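Local coordinates for protein carbohydrate deacetylase Agd3 (Neosartorya fumigata, PDB 6NWZ) that probably removes acetyl groups from the N-acetylated sugars of the fungal exopolysaccharide galactosaminogalactan, as a zinc-binding carbohydrate deacetylase required for biofilm formation, at residues Ala200-Asn205 and Ala213-Phe218; Phe425-Ile430 and Thr593-Ser598; Pro64-Ser69 and Asn103-Tyr108. One frame throughout, in Å; residues are numbered along the deposited sequence.

Contact 1 (Ala200-Asn205 and Ala213-Phe218); sequences AAVINN and AFFIGF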
ATOM      1  N   ALA A 200      13.788  23.604  -7.216  1.00 29.71           N
ATOM      2  CA  ALA A 200      13.750  22.175  -7.489  1.00 25.75           C
ATOM      3  C   ALA A 200      12.669  21.766  -8.472  1.00 30.13           C
ATOM      4  O   ALA A 200      12.856  20.788  -9.196  1.00 22.99           O
ATOM      5  CB  ALA A 200      13.551  21.393  -6.187  1.00 24.45           C
ATOM      6  N   ALA A 201      11.547  22.478  -8.515  1.00 33.90           N
ATOM      7  CA  ALA A 201      10.496  22.184  -9.477  1.00 34.16           C
ATOM      8  C   ALA A 201       9.739  23.470  -9.770  1.00 30.55           C
ATOM      9  O   ALA A 201       9.626  24.348  -8.912  1.00 33.47           O
ATOM     10  CB  ALA A 201       9.548  21.091  -8.965  1.00 22.53           C
ATOM     11  N   VAL A 202       9.232  23.578 -10.999  1.00 30.71           N
ATOM     12  CA  VAL A 202       8.584  24.791 -11.478  1.00 37.85           C
ATOM     13  C   VAL A 202       7.283  24.426 -12.181  1.00 32.69           C
ATOM     14  O   VAL A 202       7.030  23.269 -12.517  1.00 37.77           O
ATOM     15  CB  VAL A 202       9.484  25.607 -12.432  1.00 34.69           C
ATOM     16  CG1 VAL A 202      10.748  26.064 -11.730  1.00 24.72           C
ATOM     17  CG2 VAL A 202       9.822  24.799 -13.681  1.00 30.06           C
ATOM     18  N   ILE A 203       6.458  25.448 -12.394  1.00 25.28           N
ATOM     19  CA  ILE A 203       5.303  25.381 -13.280  1.00 30.38           C
ATOM     20  C   ILE A 203       5.443  26.496 -14.304  1.00 37.52           C
ATOM     21  O   ILE A 203       5.641  27.660 -13.939  1.00 35.54           O
ATOM     22  CB  ILE A 203       3.972  25.515 -12.519  1.00 28.13           C
ATOM     23  CG1 ILE A 203       3.709  24.292 -11.645  1.00 27.58           C
ATOM     24  CG2 ILE A 203       2.828  25.690 -13.492  1.00 32.43           C
ATOM     25  CD1 ILE A 203       2.354  24.339 -10.967  1.00 23.86           C
ATOM     26  N   ASN A 204       5.352  26.140 -15.580  1.00 36.76           N
ATOM     27  CA  ASN A 204       5.524  27.089 -16.669  1.00 28.97           C
ATOM     28  C   ASN A 204       4.175  27.447 -17.271  1.00 39.48           C
ATOM     29  O   ASN A 204       3.277  26.604 -17.366  1.00 42.78           O
ATOM     30  CB  ASN A 204       6.430  26.515 -17.760  1.00 31.03           C
ATOM     31  CG  ASN A 204       7.787  26.108 -17.238  1.00 32.59           C
ATOM     32  OD1 ASN A 204       8.169  24.942 -17.321  1.00 36.07           O
ATOM     33  ND2 ASN A 204       8.531  27.069 -16.702  1.00 33.79           N
ATOM     34  N   ASN A 205       4.040  28.703 -17.677  1.00 33.47           N
ATOM     35  CA  ASN A 205       2.906  29.154 -18.478  1.00 34.37           C
ATOM     36  C   ASN A 205       3.499  29.909 -19.660  1.00 36.98           C
ATOM     37  O   ASN A 205       3.843  31.088 -19.543  1.00 45.25           O
ATOM     38  CB  ASN A 205       1.953  30.021 -17.668  1.00 29.77           C
ATOM     39  CG  ASN A 205       0.680  30.340 -18.421  1.00 36.73           C
ATOM     40  OD1 ASN A 205       0.713  30.727 -19.589  1.00 33.04           O
ATOM     41  ND2 ASN A 205      -0.455  30.171 -17.756  1.00 59.52           N
ATOM     42  N   ALA A 213       7.694  21.010 -14.398  1.00 29.47           N
ATOM     43  CA  ALA A 213       9.029  20.473 -14.637  1.00 32.28           C
ATOM     44  C   ALA A 213       9.724  20.186 -13.315  1.00 29.08           C
ATOM     45  O   ALA A 213       9.778  21.053 -12.436  1.00 35.26           O
ATOM     46  CB  ALA A 213       9.876  21.441 -15.472  1.00 21.78           C
ATOM     47  N   PHE A 214      10.273  18.980 -13.191  1.00 32.59           N
ATOM     48  CA  PHE A 214      11.000  18.546 -12.003  1.00 32.67           C
ATOM     49  C   PHE A 214      12.478  18.401 -12.348  1.00 33.23           C
ATOM     50  O   PHE A 214      12.842  17.586 -13.204  1.00 46.22           O
ATOM     51  CB  PHE A 214      10.444  17.225 -11.471  1.00 35.31           C
ATOM     52  CG  PHE A 214       9.164  17.366 -10.687  1.00 32.19           C
ATOM     53  CD1 PHE A 214       7.940  17.381 -11.330  1.00 27.37           C
ATOM     54  CD2 PHE A 214       9.188  17.461  -9.303  1.00 24.63           C
ATOM     55  CE1 PHE A 214       6.764  17.501 -10.613  1.00 31.73           C
ATOM     56  CE2 PHE A 214       8.016  17.584  -8.580  1.00 22.80           C
ATOM     57  CZ  PHE A 214       6.802  17.604  -9.235  1.00 31.99           C
ATOM     58  N   PHE A 215      13.323  19.183 -11.681  1.00 30.34           N
ATOM     59  CA  PHE A 215      14.774  19.131 -11.865  1.00 27.93           C
ATOM     60  C   PHE A 215      15.428  18.060 -11.000  1.00 40.98           C
ATOM     61  O   PHE A 215      16.504  18.275 -10.434  1.00 42.66           O
ATOM     62  CB  PHE A 215      15.373  20.503 -11.572  1.00 24.15           C
ATOM     63  CG  PHE A 215      14.761  21.616 -12.376  1.00 25.68           C
ATOM     64  CD1 PHE A 215      14.527  21.463 -13.733  1.00 26.48           C
ATOM     65  CD2 PHE A 215      14.408  22.813 -11.769  1.00 33.66           C
ATOM     66  CE1 PHE A 215      13.959  22.489 -14.475  1.00 23.71           C
ATOM     67  CE2 PHE A 215      13.838  23.842 -12.505  1.00 33.41           C
ATOM     68  CZ  PHE A 215      13.615  23.678 -13.859  1.00 37.09           C
ATOM     69  N   ILE A 216      14.792  16.895 -10.877  1.00 33.87           N
ATOM     70  CA  ILE A 216      15.308  15.796 -10.073  1.00 25.87           C
ATOM     71  C   ILE A 216      14.848  14.495 -10.715  1.00 34.08           C
ATOM     72  O   ILE A 216      13.789  14.439 -11.347  1.00 39.04           O
ATOM     73  CB  ILE A 216      14.846  15.907  -8.598  1.00 29.01           C
ATOM     74  CG1 ILE A 216      15.414  14.765  -7.757  1.00 27.30           C
ATOM     75  CG2 ILE A 216      13.321  15.944  -8.499  1.00 27.45           C
ATOM     76  CD1 ILE A 216      15.102  14.890  -6.288  1.00 30.90           C
ATOM     77  N   GLY A 217      15.666  13.453 -10.581  1.00 27.42           N
ATOM     78  CA  GLY A 217      15.288  12.154 -11.104  1.00 41.27           C
ATOM     79  C   GLY A 217      14.219  11.485 -10.257  1.00 41.39           C
ATOM     80  O   GLY A 217      14.053  11.773  -9.073  1.00 46.65           O
ATOM     81  N   PHE A 218      13.479  10.576 -10.888  1.00 33.85           N
ATOM     82  CA  PHE A 218      12.447   9.793 -10.224  1.00 31.80           C
ATOM     83  C   PHE A 218      12.817   8.313 -10.224  1.00 39.37           C
ATOM     84  O   PHE A 218      13.430   7.812 -11.171  1.00 30.49           O
ATOM     85  CB  PHE A 218      11.090   9.995 -10.900  1.00 25.69           C
ATOM     86  CG  PHE A 218      10.333  11.182 -10.386  1.00 27.36           C
ATOM     87  CD1 PHE A 218      10.780  12.467 -10.630  1.00 31.42           C
ATOM     88  CD2 PHE A 218       9.167  11.009  -9.665  1.00 28.15           C
ATOM     89  CE1 PHE A 218      10.074  13.561 -10.157  1.00 24.82           C
ATOM     90  CE2 PHE A 218       8.457  12.096  -9.190  1.00 25.77           C
ATOM     91  CZ  PHE A 218       8.911  13.373  -9.436  1.00 28.89           C
TER

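Contact 2 (Phe425-Ile430 and Thr593-Ser598); sequences FTSNGI and THQEMS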
ATOM      1  N   PHE A 425     -14.730  -8.835  11.932  1.00 32.03           N
ATOM      2  CA  PHE A 425     -14.428 -10.256  11.864  1.00 28.22           C
ATOM      3  C   PHE A 425     -14.364 -10.706  10.411  1.00 39.00           C
ATOM      4  O   PHE A 425     -15.147 -10.248   9.574  1.00 49.18           O
ATOM      5  CB  PHE A 425     -15.476 -11.079  12.620  1.00 36.00           C
ATOM      6  CG  PHE A 425     -15.222 -12.554  12.586  1.00 45.13           C
ATOM      7  CD1 PHE A 425     -14.196 -13.108  13.330  1.00 35.44           C
ATOM      8  CD2 PHE A 425     -16.009 -13.385  11.808  1.00 30.28           C
ATOM      9  CE1 PHE A 425     -13.960 -14.469  13.299  1.00 46.75           C
ATOM     10  CE2 PHE A 425     -15.780 -14.745  11.773  1.00 31.14           C
ATOM     11  CZ  PHE A 425     -14.755 -15.288  12.518  1.00 42.91           C
ATOM     12  N   THR A 426     -13.427 -11.608  10.123  1.00 38.32           N
ATOM     13  CA  THR A 426     -13.230 -12.166   8.790  1.00 35.49           C
ATOM     14  C   THR A 426     -13.644 -13.632   8.813  1.00 50.10           C
ATOM     15  O   THR A 426     -13.091 -14.424   9.586  1.00 47.69           O
ATOM     16  CB  THR A 426     -11.773 -12.028   8.342  1.00 39.74           C
ATOM     17  OG1 THR A 426     -11.426 -10.641   8.229  1.00 44.27           O
ATOM     18  CG2 THR A 426     -11.558 -12.713   7.007  1.00 30.99           C
ATOM     19  N   SER A 427     -14.612 -13.992   7.967  1.00 53.22           N
ATOM     20  CA  SER A 427     -15.156 -15.343   7.951  1.00 37.69           C
ATOM     21  C   SER A 427     -14.728 -16.166   6.745  1.00 44.69           C
ATOM     22  O   SER A 427     -14.825 -17.397   6.795  1.00 43.37           O
ATOM     23  CB  SER A 427     -16.693 -15.301   8.005  1.00 42.00           C
ATOM     24  OG  SER A 427     -17.238 -14.572   6.915  1.00 61.03           O
ATOM     25  N   ASN A 428     -14.256 -15.529   5.676  1.00 41.14           N
ATOM     26  CA  ASN A 428     -13.874 -16.230   4.457  1.00 35.37           C
ATOM     27  C   ASN A 428     -12.371 -16.214   4.223  1.00 44.57           C
ATOM     28  O   ASN A 428     -11.922 -16.543   3.118  1.00 43.20           O
ATOM     29  CB  ASN A 428     -14.600 -15.625   3.253  1.00 40.27           C
ATOM     30  CG  ASN A 428     -14.233 -14.171   3.019  1.00 42.61           C
ATOM     31  OD1 ASN A 428     -13.679 -13.512   3.897  1.00 55.49           O
ATOM     32  ND2 ASN A 428     -14.547 -13.664   1.835  1.00 38.23           N
ATOM     33  N   GLY A 429     -11.584 -15.843   5.229  1.00 39.56           N
ATOM     34  CA  GLY A 429     -10.147 -15.756   5.063  1.00 38.32           C
ATOM     35  C   GLY A 429      -9.416 -16.158   6.324  1.00 35.94           C
ATOM     36  O   GLY A 429      -9.965 -16.124   7.431  1.00 43.54           O
ATOM     37  N   ILE A 430      -8.157 -16.552   6.139  1.00 41.99           N
ATOM     38  CA  ILE A 430      -7.284 -16.928   7.239  1.00 38.66           C
ATOM     39  C   ILE A 430      -5.925 -16.278   7.034  1.00 30.29           C
ATOM     40  O   ILE A 430      -5.583 -15.820   5.944  1.00 35.56           O
ATOM     41  CB  ILE A 430      -7.107 -18.457   7.367  1.00 34.32           C
ATOM     42  CG1 ILE A 430      -6.262 -18.992   6.206  1.00 33.49           C
ATOM     43  CG2 ILE A 430      -8.450 -19.155   7.423  1.00 35.89           C
ATOM     44  CD1 ILE A 430      -5.893 -20.452   6.341  1.00 34.94           C
ATOM     45  N   THR A 593     -11.027  -4.641   7.602  1.00 32.76           N
ATOM     46  CA  THR A 593     -10.797  -6.023   7.990  1.00 27.73           C
ATOM     47  C   THR A 593     -10.151  -6.799   6.847  1.00 35.23           C
ATOM     48  O   THR A 593     -10.176  -6.386   5.684  1.00 41.08           O
ATOM     49  CB  THR A 593     -12.101  -6.709   8.399  1.00 28.98           C
ATOM     50  OG1 THR A 593     -12.896  -6.968   7.236  1.00 36.70           O
ATOM     51  CG2 THR A 593     -12.881  -5.838   9.368  1.00 28.76           C
ATOM     52  N   HIS A 594      -9.558  -7.940   7.201  1.00 45.26           N
ATOM     53  CA  HIS A 594      -8.958  -8.807   6.195  1.00 43.91           C
ATOM     54  C   HIS A 594      -9.971  -9.162   5.117  1.00 46.16           C
ATOM     55  O   HIS A 594      -9.647  -9.171   3.924  1.00 37.27           O
ATOM     56  CB  HIS A 594      -8.402 -10.065   6.867  1.00 29.92           C
ATOM     57  CG  HIS A 594      -7.860 -11.083   5.912  1.00 34.47           C
ATOM     58  ND1 HIS A 594      -6.512 -11.335   5.784  1.00 33.12           N
ATOM     59  CD2 HIS A 594      -8.485 -11.931   5.061  1.00 32.36           C
ATOM     60  CE1 HIS A 594      -6.329 -12.286   4.884  1.00 44.82           C
ATOM     61  NE2 HIS A 594      -7.511 -12.663   4.430  1.00 32.97           N
ATOM     62  N   GLN A 595     -11.215  -9.434   5.524  1.00 49.44           N
ATOM     63  CA  GLN A 595     -12.273  -9.747   4.570  1.00 41.83           C
ATOM     64  C   GLN A 595     -12.548  -8.571   3.639  1.00 48.52           C
ATOM     65  O   GLN A 595     -12.671  -8.751   2.421  1.00 39.45           O
ATOM     66  CB  GLN A 595     -13.538 -10.151   5.326  1.00 34.00           C
ATOM     67  CG  GLN A 595     -14.701 -10.559   4.445  1.00 35.85           C
ATOM     68  CD  GLN A 595     -15.731 -11.393   5.187  1.00 42.09           C
ATOM     69  OE1 GLN A 595     -15.458 -11.923   6.264  1.00 57.39           O
ATOM     70  NE2 GLN A 595     -16.921 -11.512   4.614  1.00 41.66           N
ATOM     71  N   GLU A 596     -12.646  -7.358   4.194  1.00 41.07           N
ATOM     72  CA  GLU A 596     -12.842  -6.176   3.359  1.00 31.42           C
ATOM     73  C   GLU A 596     -11.637  -5.931   2.463  1.00 47.27           C
ATOM     74  O   GLU A 596     -11.785  -5.549   1.296  1.00 43.28           O
ATOM     75  CB  GLU A 596     -13.105  -4.946   4.230  1.00 41.09           C
ATOM     76  CG  GLU A 596     -14.451  -4.933   4.937  1.00 72.77           C
ATOM     77  CD  GLU A 596     -14.597  -3.763   5.896  1.00 85.96           C
ATOM     78  OE1 GLU A 596     -13.996  -3.804   6.994  1.00 76.12           O
ATOM     79  OE2 GLU A 596     -15.311  -2.798   5.545  1.00 90.97           O
ATOM     80  N   MET A 597     -10.432  -6.131   2.999  1.00 46.12           N
ATOM     81  CA  MET A 597      -9.228  -5.895   2.215  1.00 39.22           C
ATOM     82  C   MET A 597      -9.151  -6.846   1.030  1.00 43.67           C
ATOM     83  O   MET A 597      -8.789  -6.438  -0.081  1.00 46.16           O
ATOM     84  CB  MET A 597      -7.996  -6.029   3.107  1.00 28.59           C
ATOM     85  CG  MET A 597      -6.689  -6.156   2.356  1.00 27.82           C
ATOM     86  SD  MET A 597      -6.191  -7.870   2.109  1.00 41.72           S
ATOM     87  CE  MET A 597      -4.415  -7.700   2.318  1.00 56.94           C
ATOM     88  N   SER A 598      -9.497  -8.119   1.245  1.00 44.06           N
ATOM     89  CA  SER A 598      -9.515  -9.071   0.140  1.00 46.24           C
ATOM     90  C   SER A 598     -10.572  -8.704  -0.893  1.00 43.60           C
ATOM     91  O   SER A 598     -10.365  -8.917  -2.093  1.00 41.40           O
ATOM     92  CB  SER A 598      -9.754 -10.486   0.669  1.00 34.32           C
ATOM     93  OG  SER A 598      -9.763 -11.422  -0.396  1.00 49.67           O
TER
HETATM   94  O   HOH W   1     -13.997 -10.942   1.163  1.00 32.02           O

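Contact 3 (Pro64-Ser69 and Asn103-Tyr108); sequences PALNSS and NQLYAY. With NAG (2-acetamido-2-deoxy-beta-D-glucopyranose), chain D.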
ATOM      1  N   PRO A  64       1.451   8.942 -31.537  1.00 54.66           N
ATOM      2  CA  PRO A  64       0.093   8.482 -31.861  1.00 56.31           C
ATOM      3  C   PRO A  64      -0.792   9.640 -32.306  1.00 56.70           C
ATOM      4  O   PRO A  64      -0.365  10.799 -32.269  1.00 62.04           O
ATOM      5  CB  PRO A  64      -0.393   7.866 -30.543  1.00 50.97           C
ATOM      6  CG  PRO A  64       0.393   8.590 -29.489  1.00 46.10           C
ATOM      7  CD  PRO A  64       1.749   8.820 -30.098  1.00 51.53           C
ATOM      8  N   ALA A  65      -2.019   9.338 -32.733  1.00 55.21           N
ATOM      9  CA  ALA A  65      -2.979  10.378 -33.094  1.00 53.19           C
ATOM     10  C   ALA A  65      -3.345  11.187 -31.854  1.00 60.77           C
ATOM     11  O   ALA A  65      -4.023  10.683 -30.951  1.00 68.27           O
ATOM     12  CB  ALA A  65      -4.225   9.760 -33.723  1.00 62.00           C
ATOM     13  N   LEU A  66      -2.907  12.449 -31.809  1.00 52.91           N
ATOM     14  CA  LEU A  66      -3.171  13.277 -30.634  1.00 50.36           C
ATOM     15  C   LEU A  66      -4.634  13.694 -30.551  1.00 55.39           C
ATOM     16  O   LEU A  66      -5.158  13.887 -29.447  1.00 65.88           O
ATOM     17  CB  LEU A  66      -2.266  14.512 -30.631  1.00 45.56           C
ATOM     18  CG  LEU A  66      -0.770  14.270 -30.406  1.00 43.78           C
ATOM     19  CD1 LEU A  66      -0.014  15.580 -30.273  1.00 42.37           C
ATOM     20  CD2 LEU A  66      -0.565  13.425 -29.175  1.00 44.73           C
ATOM     21  N   ASN A  67      -5.311  13.830 -31.687  1.00 54.77           N
ATOM     22  CA  ASN A  67      -6.714  14.219 -31.670  1.00 65.78           C
ATOM     23  C   ASN A  67      -7.369  13.817 -32.983  1.00 81.79           C
ATOM     24  O   ASN A  67      -6.699  13.495 -33.967  1.00 70.90           O
ATOM     25  CB  ASN A  67      -6.876  15.719 -31.413  1.00 73.06           C
ATOM     26  CG  ASN A  67      -6.103  16.576 -32.404  1.00 87.70           C
ATOM     27  OD1 ASN A  67      -4.960  16.957 -32.150  1.00 75.59           O
ATOM     28  ND2 ASN A  67      -6.727  16.892 -33.533  1.00112.51           N
ATOM     29  N   SER A  68      -8.700  13.845 -32.976  1.00 99.22           N
ATOM     30  CA  SER A  68      -9.512  13.497 -34.134  1.00 90.14           C
ATOM     31  C   SER A  68     -10.683  14.462 -34.192  1.00 92.08           C
ATOM     32  O   SER A  68     -11.520  14.474 -33.285  1.00 95.76           O
ATOM     33  CB  SER A  68     -10.012  12.051 -34.050  1.00 89.26           C
ATOM     34  OG  SER A  68      -8.952  11.160 -33.750  1.00 92.11           O
ATOM     35  N   SER A  69     -10.736  15.264 -35.256  1.00 98.15           N
ATOM     36  CA  SER A  69     -11.765  16.283 -35.443  1.00102.54           C
ATOM     37  C   SER A  69     -11.824  17.222 -34.245  1.00 96.88           C
ATOM     38  O   SER A  69     -11.008  18.141 -34.128  1.00 91.82           O
ATOM     39  CB  SER A  69     -13.135  15.643 -35.689  1.00105.95           C
ATOM     40  OG  SER A  69     -13.659  15.055 -34.509  1.00 96.27           O
ATOM     41  N   ASN A 103       6.641  20.231 -31.343  1.00 52.44           N
ATOM     42  CA  ASN A 103       5.693  21.297 -31.646  1.00 52.04           C
ATOM     43  C   ASN A 103       4.272  20.763 -31.789  1.00 54.80           C
ATOM     44  O   ASN A 103       3.314  21.458 -31.429  1.00 54.76           O
ATOM     45  CB  ASN A 103       6.122  22.041 -32.911  1.00 41.87           C
ATOM     46  CG  ASN A 103       7.338  22.922 -32.684  1.00 42.96           C
ATOM     47  OD1 ASN A 103       7.575  23.397 -31.575  1.00 54.09           O
ATOM     48  ND2 ASN A 103       8.115  23.146 -33.739  1.00 42.61           N
ATOM     49  N   GLN A 104       4.110  19.544 -32.312  1.00 45.95           N
ATOM     50  CA  GLN A 104       2.790  18.921 -32.314  1.00 45.47           C
ATOM     51  C   GLN A 104       2.262  18.762 -30.894  1.00 51.77           C
ATOM     52  O   GLN A 104       1.079  19.007 -30.632  1.00 55.86           O
ATOM     53  CB  GLN A 104       2.842  17.563 -33.012  1.00 51.95           C
ATOM     54  CG  GLN A 104       3.294  17.604 -34.459  1.00 58.40           C
ATOM     55  CD  GLN A 104       3.377  16.219 -35.069  1.00 62.73           C
ATOM     56  OE1 GLN A 104       2.425  15.443 -34.996  1.00 59.70           O
ATOM     57  NE2 GLN A 104       4.523  15.895 -35.659  1.00 61.67           N
ATOM     58  N   LEU A 105       3.128  18.352 -29.964  1.00 42.25           N
ATOM     59  CA  LEU A 105       2.704  18.212 -28.576  1.00 40.61           C
ATOM     60  C   LEU A 105       2.334  19.562 -27.975  1.00 45.47           C
ATOM     61  O   LEU A 105       1.324  19.675 -27.271  1.00 51.50           O
ATOM     62  CB  LEU A 105       3.804  17.532 -27.760  1.00 44.32           C
ATOM     63  CG  LEU A 105       4.166  16.104 -28.179  1.00 42.91           C
ATOM     64  CD1 LEU A 105       5.315  15.576 -27.341  1.00 41.16           C
ATOM     65  CD2 LEU A 105       2.959  15.190 -28.065  1.00 36.84           C
ATOM     66  N   TYR A 106       3.133  20.599 -28.246  1.00 48.61           N
ATOM     67  CA  TYR A 106       2.802  21.931 -27.744  1.00 53.71           C
ATOM     68  C   TYR A 106       1.519  22.454 -28.377  1.00 53.68           C
ATOM     69  O   TYR A 106       0.709  23.107 -27.708  1.00 53.85           O
ATOM     70  CB  TYR A 106       3.954  22.904 -28.005  1.00 35.72           C
ATOM     71  CG  TYR A 106       5.267  22.524 -27.357  1.00 46.19           C
ATOM     72  CD1 TYR A 106       5.303  21.712 -26.230  1.00 43.80           C
ATOM     73  CD2 TYR A 106       6.473  22.978 -27.877  1.00 42.53           C
ATOM     74  CE1 TYR A 106       6.506  21.363 -25.641  1.00 41.86           C
ATOM     75  CE2 TYR A 106       7.678  22.634 -27.294  1.00 33.23           C
ATOM     76  CZ  TYR A 106       7.689  21.828 -26.178  1.00 34.45           C
ATOM     77  OH  TYR A 106       8.887  21.486 -25.598  1.00 59.76           O
ATOM     78  N   ALA A 107       1.321  22.182 -29.669  1.00 46.83           N
ATOM     79  CA  ALA A 107       0.101  22.620 -30.338  1.00 41.92           C
ATOM     80  C   ALA A 107      -1.120  21.924 -29.755  1.00 46.24           C
ATOM     81  O   ALA A 107      -2.180  22.542 -29.597  1.00 42.98           O
ATOM     82  CB  ALA A 107       0.202  22.357 -31.839  1.00 44.21           C
ATOM     83  N   TYR A 108      -0.990  20.637 -29.430  1.00 51.44           N
ATOM     84  CA  TYR A 108      -2.094  19.921 -28.805  1.00 41.35           C
ATOM     85  C   TYR A 108      -2.430  20.517 -27.444  1.00 48.00           C
ATOM     86  O   TYR A 108      -3.610  20.685 -27.109  1.00 54.30           O
ATOM     87  CB  TYR A 108      -1.753  18.436 -28.682  1.00 40.86           C
ATOM     88  CG  TYR A 108      -2.832  17.612 -28.021  1.00 48.14           C
ATOM     89  CD1 TYR A 108      -4.074  17.443 -28.625  1.00 49.10           C
ATOM     90  CD2 TYR A 108      -2.610  16.998 -26.795  1.00 39.07           C
ATOM     91  CE1 TYR A 108      -5.067  16.689 -28.020  1.00 51.26           C
ATOM     92  CE2 TYR A 108      -3.595  16.241 -26.184  1.00 39.38           C
ATOM     93  CZ  TYR A 108      -4.821  16.089 -26.801  1.00 51.40           C
ATOM     94  OH  TYR A 108      -5.802  15.336 -26.196  1.00 53.35           O
TER
HETATM   95  C1  NAG D 901      -6.069  17.727 -34.503  1.00 85.38           C
HETATM   96  C2  NAG D 901      -6.470  17.410 -35.947  1.00 93.90           C
HETATM   97  C3  NAG D 901      -5.839  18.416 -36.909  1.00 92.08           C
HETATM   98  C4  NAG D 901      -6.163  19.841 -36.481  1.00101.87           C
HETATM   99  C5  NAG D 901      -5.736  20.050 -35.033  1.00109.25           C
HETATM  100  C6  NAG D 901      -6.098  21.416 -34.493  1.00106.94           C
HETATM  101  C7  NAG D 901      -6.906  15.201 -36.934  1.00 81.64           C
HETATM  102  C8  NAG D 901      -8.272  15.722 -37.271  1.00 65.13           C
HETATM  103  N2  NAG D 901      -6.090  16.053 -36.304  1.00 94.15           N
HETATM  104  O3  NAG D 901      -6.330  18.185 -38.225  1.00 96.63           O
HETATM  105  O4  NAG D 901      -5.495  20.775 -37.321  1.00108.60           O
HETATM  106  O5  NAG D 901      -6.396  19.089 -34.199  1.00101.15           O
HETATM  107  O6  NAG D 901      -5.471  21.654 -33.241  1.00 92.85           O
HETATM  108  O7  NAG D 901      -6.558  14.060 -37.221  1.00 79.06           O

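Contact 1 (Ala200-Asn205 and Ala213-Phe218)
F215 lies across V202 and the carbonyl of A200 where the antiparallel hairpin of strands 198-206 and 209-214 comes to its open end. Its chi1 of -55° puts CG beside the backbone N and anti to the carbonyl carbon, so that the ring runs along A200 and V202. From F215 CB, which rests 3.5 Å from A200 O, the side chain passes CD2, still near that same oxygen, to F215 CE2, 3.9 Å from V202 CG1, and ends with F215 CZ 4.0 Å from V202 CG2. The valine stands roughly perpendicular to it. V202 CG2 also touches the methyl of A213, its hydrogen-bonded partner, on the same face. On the other face, A201 and F214 form the non-hydrogen-bonded pair: A201 CB sits over the F214 ring, 4.1 Å from its centroid, a CH-pi contact. Paired N-H...O bonds join V202 and A213, and F215 N reaches A200 O at 3.0 Å, carrying the ladder one step past the strand. Within the CBM87 region, A201 turns its backbone bonds to I185 of strand 182-188 and its methyl to F214. The chemistry is thus divided: backbone bonds fix the register, while apolar side chains pack on both faces of this buried contact.

Contact 2 (Phe425-Ile430 and Thr593-Ser598)
T426 and Q595 meet where the chain of the deacetylase domain, about to turn a corner after the short, weakly bonded strand at 425-426, runs against the first turn of helix 594-607. The tight part surrounds T426. Its OG1, anti to the carbonyl carbon (chi1 -64°), accepts from Q595 N at 3.0 Å, a somewhat bent bond of 142°, while T426 CG2 packs 3.6 Å from Q595 CB, the two side chains running antiparallel alongside one another. H594 lies crosswise to T426, with H594 CD2 3.7 Å from T426 CG2 and the far end of the ring near G429 CA and I430 O. On this inner side the imidazole is held by Q253 at ND1 and weakly by N454 at NE2, and E301 accepts from the backbone N of H594. The outer side is polar and more exposed. Its firm point is the extended Q595 side chain, which carries OE1 to the corner of the chain, where S427 N gives it a nearly straight bond of 2.8 Å. Looser are the S427 OG bond to Q595 OE1, 3.3 Å long and from the same face of the amide, and a water bridge: the N428 amide is turned 47° from that of Q595, and a water accepts from N428 ND2 and donates to Q595 O, both at 2.9 Å. T593 sits at the N-cap and makes a capping box with E596, T593 OG1 accepting from E596 N and E596 OE1 from T593 N. The first-turn N-H groups of H594, Q595 and E596 therefore all find side-chain oxygens, from E301, T426 and T593. Helix start and strand corner are tied by complementary exchange, a main-chain N-H of each segment being given to a side-chain oxygen of the other.

Contact 3 (Pro64-Ser69 and Asn103-Tyr108)
L66 packs against L105 and Y108 of helix 99-112 just before the N-glycosylation sequon N67-S68-S69, in the CBM87 region. The leucine does most of the work. Its CB lies over one face of the Y108 ring, 4.3 Å from the centroid and offset toward the rim, a CH-pi contact. Beyond it, L66 CD1 meets three residues of the helix: it is 3.7 Å from L105 CD2, also 3.7 Å from Y108 CB, and 3.6 Å from the carbonyl oxygen of Q104. In the tyrosine, CG stands anti to the backbone N (chi1 179°), which carries the ring away from the helix and alongside the chain at L66 and N67; the L66 carbonyl oxygen lies near Y108 CE1, and Y108 CD1 is 3.7 Å from N67 OD1. The meeting of the two segments is thus apolar apart from the oxygens of L66 and N67 beside the ring and that of Q104 beside the leucine methyl. A second shell holds the parts in place. Y108 OH is hydrogen-bonded to the backbone oxygen of Y74, fixing the far end of the ring, and Y112 of the same helix meets that ring. L66 is hydrogen-bonded through its backbone to N73, and L63 lies against Q104 and L105. V23 touches Y108 and I30 touches L105, both from strand 22-31. The strand 67-68 then leads away from the helix with its sugar, and the asparagine whose side chain borders Y108 carries the glycan through a covalent bond of 1.4 Å from N67 ND2 to C1 of the NAG.

In the fold
Contacts 1 and 3 both belong to the CBM87 region, their centres about 23 Å apart and their nearest atoms about 9 Å; contact 1 pairs strands 198-206 and 209-214, while helix 99-112 of contact 3 packs on strand 22-31. Both lie near the zinc site of E210 and L684: the N204 side chain is about 7 Å from that of E210, and Y108 about 11 Å from that of L684. Contact 2, in the deacetylase domain, is about 42 Å from contact 1 and 47 Å from contact 3 between centres. It is near but not at the zinc sites: the I430 side chain is about 11 Å from a zinc ion and about 7 Å from that of H388, and H594 about 8 Å from D255.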